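Long-range contacts in uncharacterized protein (Listeria monocytogenes, PDB 3MAB), which is of unknown function but contains a TfoX C-terminal domain of the helix-hairpin-helix clan, consistent with a role in nucleic-acid or protein binding: residues S36-F40 and E54-E59; E8-I12 and A61-W67; D19-I25 and A39-I43. The protein carries 2 engineered substitutions. The contacts are given in a common frame with arbitrary orientation. Residue numbers count along the deposited sequence, not the author numbering.

Interaction 1. Residues S36-F40 and E54-E59; sequences SKEAF and ELYALE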
# COMPACT_ATOMS: atom_id res chain seq x y z
N SER B 36 0.88 -4.45 12.25
CA SER B 36 -0.43 -3.85 12.15
C SER B 36 -1.26 -4.04 13.40
O SER B 36 -2.00 -3.14 13.79
CB SER B 36 -1.19 -4.35 10.95
OG SER B 36 -1.42 -5.73 11.04
N LYS B 37 -1.19 -5.22 14.04
CA LYS B 37 -2.04 -5.46 15.20
C LYS B 37 -1.64 -4.56 16.37
O LYS B 37 -2.50 -3.95 17.03
CB LYS B 37 -2.01 -6.92 15.61
CG LYS B 37 -2.70 -7.84 14.58
CD LYS B 37 -2.63 -9.28 15.14
CE LYS B 37 -3.14 -10.30 14.14
NZ LYS B 37 -2.51 -11.66 14.33
N GLU B 38 -0.34 -4.48 16.63
CA GLU B 38 0.13 -3.60 17.72
C GLU B 38 -0.21 -2.12 17.37
O GLU B 38 -0.68 -1.39 18.21
CB GLU B 38 1.61 -3.74 17.97
CG GLU B 38 2.03 -2.75 19.07
CD GLU B 38 3.43 -2.87 19.58
OE1 GLU B 38 4.06 -3.95 19.55
OE2 GLU B 38 3.94 -1.82 20.07
N ALA B 39 0.04 -1.71 16.14
CA ALA B 39 -0.23 -0.31 15.77
C ALA B 39 -1.72 -0.01 15.94
O ALA B 39 -2.11 1.02 16.49
CB ALA B 39 0.25 -0.05 14.37
N PHE B 40 -2.56 -0.93 15.50
CA PHE B 40 -4.00 -0.79 15.65
C PHE B 40 -4.37 -0.67 17.12
O PHE B 40 -5.15 0.20 17.46
CB PHE B 40 -4.78 -1.94 15.01
CG PHE B 40 -6.24 -1.80 15.13
CD1 PHE B 40 -6.93 -1.09 14.19
CD2 PHE B 40 -6.95 -2.34 16.19
CE1 PHE B 40 -8.26 -0.88 14.30
CE2 PHE B 40 -8.33 -2.13 16.26
CZ PHE B 40 -8.97 -1.41 15.30
N GLU B 54 -9.28 0.58 9.31
CA GLU B 54 -7.96 1.03 9.70
C GLU B 54 -6.98 -0.17 9.86
O GLU B 54 -5.80 -0.10 9.50
CB GLU B 54 -7.98 1.81 11.02
CG GLU B 54 -8.36 3.23 10.95
CD GLU B 54 -9.82 3.47 11.15
OE1 GLU B 54 -10.16 4.65 11.30
OE2 GLU B 54 -10.63 2.52 11.16
N LEU B 55 -7.46 -1.30 10.40
CA LEU B 55 -6.60 -2.48 10.53
C LEU B 55 -6.13 -3.05 9.22
O LEU B 55 -4.97 -3.34 9.02
CB LEU B 55 -7.35 -3.55 11.36
CG LEU B 55 -6.62 -4.83 11.67
CD1 LEU B 55 -5.26 -4.59 12.36
CD2 LEU B 55 -7.48 -5.72 12.52
N TYR B 56 -7.05 -3.21 8.28
CA TYR B 56 -6.68 -3.57 6.93
C TYR B 56 -5.69 -2.60 6.33
O TYR B 56 -4.72 -3.03 5.67
CB TYR B 56 -7.93 -3.67 6.04
CG TYR B 56 -8.80 -4.92 6.12
CD1 TYR B 56 -8.39 -6.07 6.75
CD2 TYR B 56 -10.01 -4.93 5.48
CE1 TYR B 56 -9.22 -7.21 6.82
CE2 TYR B 56 -10.85 -6.09 5.56
CZ TYR B 56 -10.40 -7.18 6.20
OH TYR B 56 -11.24 -8.28 6.20
N ALA B 57 -5.93 -1.29 6.49
CA ALA B 57 -5.02 -0.27 5.95
C ALA B 57 -3.62 -0.42 6.48
O ALA B 57 -2.65 -0.35 5.73
CB ALA B 57 -5.55 1.14 6.27
N LEU B 58 -3.50 -0.67 7.77
CA LEU B 58 -2.24 -0.80 8.43
C LEU B 58 -1.49 -2.05 7.95
O LEU B 58 -0.29 -2.00 7.68
CB LEU B 58 -2.39 -0.83 9.94
CG LEU B 58 -2.82 0.47 10.54
CD1 LEU B 58 -3.18 0.26 12.00
CD2 LEU B 58 -1.76 1.53 10.49
N GLU B 59 -2.19 -3.19 7.81
CA GLU B 59 -1.52 -4.40 7.32
C GLU B 59 -1.10 -4.24 5.89
O GLU B 59 -0.00 -4.65 5.51
CB GLU B 59 -2.42 -5.64 7.47
CG GLU B 59 -1.82 -6.94 7.02
CD GLU B 59 -0.60 -7.38 7.80
OE1 GLU B 59 -0.48 -6.99 8.97
OE2 GLU B 59 0.22 -8.17 7.28
O HOH W 1 1.74 -6.69 10.64
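Helix 52-63 packs on helix 28-46 near the centre of the chain, the segment axes 8.9 Å apart at closest approach and 135° apart in direction. Glu-54 contributes its aliphatic part: CB meets the edge of the Phe-40 ring at CE1, 4.3 Å away, while its OE2 accepts a hydrogen bond from Cys-51 N. Leu-55 CD1 lies 3.8 Å from both Phe-40 CB and Ser-36 O. One turn on, Leu-58 CD1 packs against both Ala-39 CB (4.2 Å) and Phe-40 CB (4.1 Å), and small Ser-36 allows close approach, its CB 3.9 Å from Leu-58 CB. At Glu-59 the contact turns polar: Ser-36 OG donates to Glu-59 OE1 at 2.6 Å, and water 1 links Ser-36 N (2.9 Å) to Glu-59 OE1 (2.8 Å). Glu-59 OE2 is taken by Gln-63. A leucine-phenylalanine-alanine interface thus ends in a buried carboxylate whose two oxygens both have hydrogen-bond partners, which lowers the cost of burying a charge beside the hydrophobic core.

Interaction 2. Residues E8-I12 and A61-W67; sequences ELPNI and AVQGIRW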
# COMPACT_ATOMS: atom_id res chain seq x y z
N GLU B 8 2.89 8.39 2.73
CA GLU B 8 3.26 7.89 1.39
C GLU B 8 3.10 6.37 1.25
O GLU B 8 3.23 5.83 0.15
CB GLU B 8 4.69 8.25 1.02
CG GLU B 8 4.89 9.76 0.86
CD GLU B 8 6.35 10.17 0.70
OE1 GLU B 8 7.16 9.81 1.59
OE2 GLU B 8 6.68 10.92 -0.26
N LEU B 9 2.84 5.69 2.36
CA LEU B 9 2.58 4.25 2.30
C LEU B 9 1.18 3.95 1.81
O LEU B 9 0.24 4.75 2.03
CB LEU B 9 2.71 3.62 3.65
CG LEU B 9 4.03 3.81 4.36
CD1 LEU B 9 3.98 3.13 5.71
CD2 LEU B 9 5.30 3.40 3.58
N PRO B 10 1.00 2.79 1.15
CA PRO B 10 -0.37 2.44 0.71
C PRO B 10 -1.38 2.48 1.86
O PRO B 10 -1.06 2.02 2.99
CB PRO B 10 -0.22 1.01 0.16
CG PRO B 10 1.23 0.75 0.15
CD PRO B 10 1.98 1.72 0.90
N ASN B 11 -2.59 2.98 1.61
CA ASN B 11 -3.73 3.03 2.52
C ASN B 11 -3.67 4.01 3.66
O ASN B 11 -4.64 4.09 4.40
CB ASN B 11 -4.00 1.63 3.12
CG ASN B 11 -3.81 0.53 2.10
OD1 ASN B 11 -4.51 0.50 1.10
ND2 ASN B 11 -2.84 -0.36 2.34
N ILE B 12 -2.55 4.69 3.85
CA ILE B 12 -2.41 5.62 4.98
C ILE B 12 -2.75 7.04 4.58
O ILE B 12 -1.92 7.67 3.95
CB ILE B 12 -1.02 5.53 5.64
CG1 ILE B 12 -0.74 4.08 5.99
CG2 ILE B 12 -1.01 6.44 6.90
CD1 ILE B 12 0.43 3.83 6.92
N ALA B 61 -0.33 -1.43 4.49
CA ALA B 61 0.86 -0.55 4.55
C ALA B 61 2.14 -1.33 4.86
O ALA B 61 3.17 -1.15 4.18
CB ALA B 61 0.64 0.59 5.55
N VAL B 62 2.07 -2.19 5.86
CA VAL B 62 3.19 -3.04 6.26
C VAL B 62 3.67 -3.92 5.11
O VAL B 62 4.89 -4.08 4.89
CB VAL B 62 2.83 -3.88 7.51
CG1 VAL B 62 3.89 -4.95 7.80
CG2 VAL B 62 2.62 -2.93 8.76
N GLN B 63 2.72 -4.46 4.36
CA GLN B 63 3.02 -5.34 3.23
C GLN B 63 3.36 -4.61 1.99
O GLN B 63 3.74 -5.23 0.99
CB GLN B 63 1.86 -6.32 2.98
CG GLN B 63 1.74 -7.31 4.06
CD GLN B 63 0.86 -8.47 3.68
OE1 GLN B 63 0.82 -8.85 2.49
NE2 GLN B 63 0.17 -9.07 4.64
N GLY B 64 3.20 -3.28 1.97
CA GLY B 64 3.42 -2.53 0.75
C GLY B 64 2.41 -2.69 -0.37
O GLY B 64 2.74 -2.54 -1.57
N ILE B 65 1.15 -2.90 -0.01
CA ILE B 65 0.08 -3.12 -0.98
C ILE B 65 -1.21 -2.42 -0.61
O ILE B 65 -1.46 -2.24 0.58
CB ILE B 65 -0.22 -4.63 -1.19
CG1 ILE B 65 -0.75 -5.28 0.07
CG2 ILE B 65 1.01 -5.38 -1.68
CD1 ILE B 65 -1.20 -6.77 -0.11
N ARG B 66 -2.07 -2.08 -1.59
CA ARG B 66 -3.42 -1.64 -1.27
C ARG B 66 -4.09 -2.77 -0.51
O ARG B 66 -3.88 -3.94 -0.82
CB ARG B 66 -4.25 -1.14 -2.48
CG ARG B 66 -4.60 -2.16 -3.51
CD ARG B 66 -5.17 -1.38 -4.71
NE ARG B 66 -5.75 -2.22 -5.73
CZ ARG B 66 -5.06 -2.90 -6.64
NH1 ARG B 66 -3.73 -2.88 -6.64
NH2 ARG B 66 -5.70 -3.63 -7.54
N TRP B 67 -4.86 -2.41 0.51
CA TRP B 67 -5.44 -3.41 1.39
C TRP B 67 -6.35 -4.34 0.61
O TRP B 67 -6.53 -5.46 1.02
CB TRP B 67 -6.23 -2.80 2.61
CG TRP B 67 -7.39 -1.94 2.19
CD1 TRP B 67 -7.40 -0.58 1.99
CD2 TRP B 67 -8.70 -2.39 1.87
NE1 TRP B 67 -8.62 -0.17 1.50
CE2 TRP B 67 -9.45 -1.26 1.43
CE3 TRP B 67 -9.32 -3.65 1.89
CZ2 TRP B 67 -10.79 -1.35 1.06
CZ3 TRP B 67 -10.66 -3.73 1.50
CH2 TRP B 67 -11.38 -2.58 1.09
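The loop before helix 14-22, with its Leu-Pro-Asn-Ile sequence, resembles the hairpin of helix-hairpin-helix domains. Here it folds as a type II beta turn from Leu-9 to Ile-12, closed by a weak bond from Ile-12 N to Leu-9 O (3.3 Å), and lies against the C-terminal end of helix 52-63. Asn-11, at the third turn position with positive phi, supplies both hydrogen bonds between the segments. Its ND2 donates to Ile-65 O at 2.9 Å and its OD1 accepts from Trp-67 N at 3.0 Å, so one amide pairs with the backbone on both sides of Arg-66. ND2 also makes a weak hydrogen bond to Ala-57 O, one turn before Ala-61 on helix 52-63. Gly-64, with positive phi, ends that helix in a Schellman motif, its N bonded to Ala-61 O at 3.1 Å, and the chain then turns to bring Ile-65 O and Trp-67 N within reach of Asn-11. Arg-66 sends its guanidinium away from the turn to form salt bridges with Asp-19, Asp-47 and Glu-54 of the second subunit. Glu-8 OE2 forms a salt bridge with Lys-75, and Glu-8 O a hydrogen bond with Ser-53, both of the second subunit, so the contact forms part of the interface between the two subunits. Pro-10 packs on the Gly-64 and Ile-65 backbone, its CG 3.7 Å from Gly-64 C and its CB 3.5 Å from Ile-65 O; the apolar contacts are those of Ala-61 CB with Leu-9 CB (4.1 Å) and Ile-12 CD1 (3.5 Å).

Interaction 3. Residues D19-I25 and A39-I43; sequences DLIKAGI and AFLRI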
# COMPACT_ATOMS: atom_id res chain seq x y z
N ASP B 19 -2.93 9.82 13.57
CA ASP B 19 -3.28 8.89 14.69
C ASP B 19 -2.09 7.99 15.05
O ASP B 19 -1.81 7.78 16.23
CB ASP B 19 -4.50 8.02 14.33
CG ASP B 19 -5.79 8.85 14.27
OD1 ASP B 19 -5.87 9.97 14.83
OD2 ASP B 19 -6.75 8.33 13.63
N LEU B 20 -1.37 7.53 14.02
CA LEU B 20 -0.20 6.74 14.26
C LEU B 20 0.85 7.56 15.07
O LEU B 20 1.39 7.09 16.03
CB LEU B 20 0.39 6.23 12.98
CG LEU B 20 -0.32 5.03 12.35
CD1 LEU B 20 0.20 4.89 10.92
CD2 LEU B 20 -0.10 3.73 13.14
N ILE B 21 1.13 8.77 14.63
CA ILE B 21 2.12 9.60 15.29
C ILE B 21 1.74 9.87 16.72
O ILE B 21 2.56 9.78 17.62
CB ILE B 21 2.30 10.90 14.49
CG1 ILE B 21 2.98 10.62 13.16
CG2 ILE B 21 3.09 11.92 15.35
CD1 ILE B 21 2.91 11.79 12.17
N LYS B 22 0.49 10.18 16.93
CA LYS B 22 -0.00 10.43 18.25
C LYS B 22 0.20 9.22 19.15
O LYS B 22 0.49 9.37 20.37
CB LYS B 22 -1.48 10.82 18.23
CG LYS B 22 -1.76 12.20 17.70
CD LYS B 22 -3.24 12.49 17.88
CE LYS B 22 -3.90 13.00 16.65
NZ LYS B 22 -3.81 14.48 16.58
N ALA B 23 0.10 8.05 18.57
CA ALA B 23 0.39 6.80 19.28
C ALA B 23 1.86 6.41 19.33
O ALA B 23 2.16 5.36 19.90
CB ALA B 23 -0.41 5.66 18.70
N GLY B 24 2.76 7.26 18.85
CA GLY B 24 4.20 7.02 18.98
C GLY B 24 4.82 6.23 17.86
O GLY B 24 5.99 5.78 17.98
N ILE B 25 4.09 6.09 16.76
CA ILE B 25 4.56 5.38 15.56
C ILE B 25 4.73 6.43 14.50
O ILE B 25 3.76 6.90 13.94
CB ILE B 25 3.57 4.28 15.16
CG1 ILE B 25 3.46 3.23 16.28
CG2 ILE B 25 4.01 3.69 13.80
CD1 ILE B 25 2.24 2.38 16.07
N ALA B 39 0.04 -1.71 16.14
CA ALA B 39 -0.23 -0.31 15.77
C ALA B 39 -1.72 -0.01 15.94
O ALA B 39 -2.11 1.02 16.49
CB ALA B 39 0.25 -0.05 14.37
N PHE B 40 -2.56 -0.93 15.50
CA PHE B 40 -4.00 -0.79 15.65
C PHE B 40 -4.37 -0.67 17.12
O PHE B 40 -5.15 0.20 17.46
CB PHE B 40 -4.78 -1.94 15.01
CG PHE B 40 -6.24 -1.80 15.13
CD1 PHE B 40 -6.93 -1.09 14.19
CD2 PHE B 40 -6.95 -2.34 16.19
CE1 PHE B 40 -8.26 -0.88 14.30
CE2 PHE B 40 -8.33 -2.13 16.26
CZ PHE B 40 -8.97 -1.41 15.30
N LEU B 41 -3.82 -1.52 17.99
CA LEU B 41 -4.17 -1.49 19.41
C LEU B 41 -3.83 -0.10 20.00
O LEU B 41 -4.53 0.44 20.86
CB LEU B 41 -3.46 -2.59 20.19
CG LEU B 41 -4.06 -3.97 20.06
CD1 LEU B 41 -3.18 -4.94 20.76
CD2 LEU B 41 -5.51 -4.06 20.57
N ARG B 42 -2.68 0.40 19.59
CA ARG B 42 -2.22 1.70 20.10
C ARG B 42 -3.19 2.84 19.71
O ARG B 42 -3.41 3.72 20.51
CB ARG B 42 -0.77 1.96 19.69
CG ARG B 42 0.10 1.07 20.50
CD ARG B 42 1.52 0.83 20.12
NE ARG B 42 2.30 2.03 20.23
CZ ARG B 42 3.62 2.12 20.06
NH1 ARG B 42 4.37 1.06 19.88
NH2 ARG B 42 4.20 3.32 20.09
N ILE B 43 -3.68 2.83 18.49
CA ILE B 43 -4.61 3.85 18.05
C ILE B 43 -5.99 3.63 18.65
O ILE B 43 -6.65 4.59 18.99
CB ILE B 43 -4.64 4.06 16.51
CG1 ILE B 43 -5.04 2.87 15.68
CG2 ILE B 43 -3.23 4.47 16.04
CD1 ILE B 43 -5.24 3.24 14.10
O HOH W 2 1.00 4.02 22.20
O HOH W 3 6.90 4.50 19.89
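Helix 14-22 runs out in a Schellman motif, with Ile-25 N bonded to Leu-20 O (3.0 Å) and Gly-24 N to Ile-21 O (2.8 Å). This places the turn against a continuous piece of helix 28-46, where Ala-23 and Arg-42 have CA atoms 5.8 Å apart. Gly-24 is the C' residue, at phi 89°, and a CB there would clash with Arg-42 NH2. Toward the core, Ala-39 CB lies 4.0 Å from Leu-20 CD2 and 3.6 Å from Ile-25 CD1. Ile-43 CG2 fits against the last turn, 3.6 Å from Asp-19 O and 4.1 Å from Ala-23 CB. Arg-42 closes the outer side: NH2 donates to Ala-23 O at 2.9 Å and NE adds a weak bond to the same oxygen at 3.3 Å, while Ile-25 CG1 lies over one face of the guanidinium, 3.9 Å from NH2. NH1 forms a salt bridge with Glu-38. Water 2 joins Ala-23 O to Arg-42 NE, and water 3 joins Gly-24 O to Arg-42 NH2. Arg-42 therefore satisfies Ala-23 O directly and Gly-24 O through water 3, where helix 14-22 ends, and its polar, hydrated rim seals the apolar packing behind it.

Along the chain the segments run 8-12, 19-25, 36-40 with 39-43, and 54-59 followed by 61-67, so interaction 2 spans the other two, and interaction 3 ends where interaction 1 begins, sharing Ala-39 and Phe-40. Interaction 1 is central, its centre about 1 Å from that of the chain, with the centres of interactions 2 and 3 about 10 and 9 Å from it and about 16 Å apart. Helix 28-46 serves interactions 1 and 3, helix 52-63 interactions 1 and 2. Leu-58 touches Leu-20, which meets Ile-12, making one continuous hydrophobic core. Together the contacts hold three helices and the loop before helix 14-22 in one compact all-helical domain, with interaction 2 facing the second subunit.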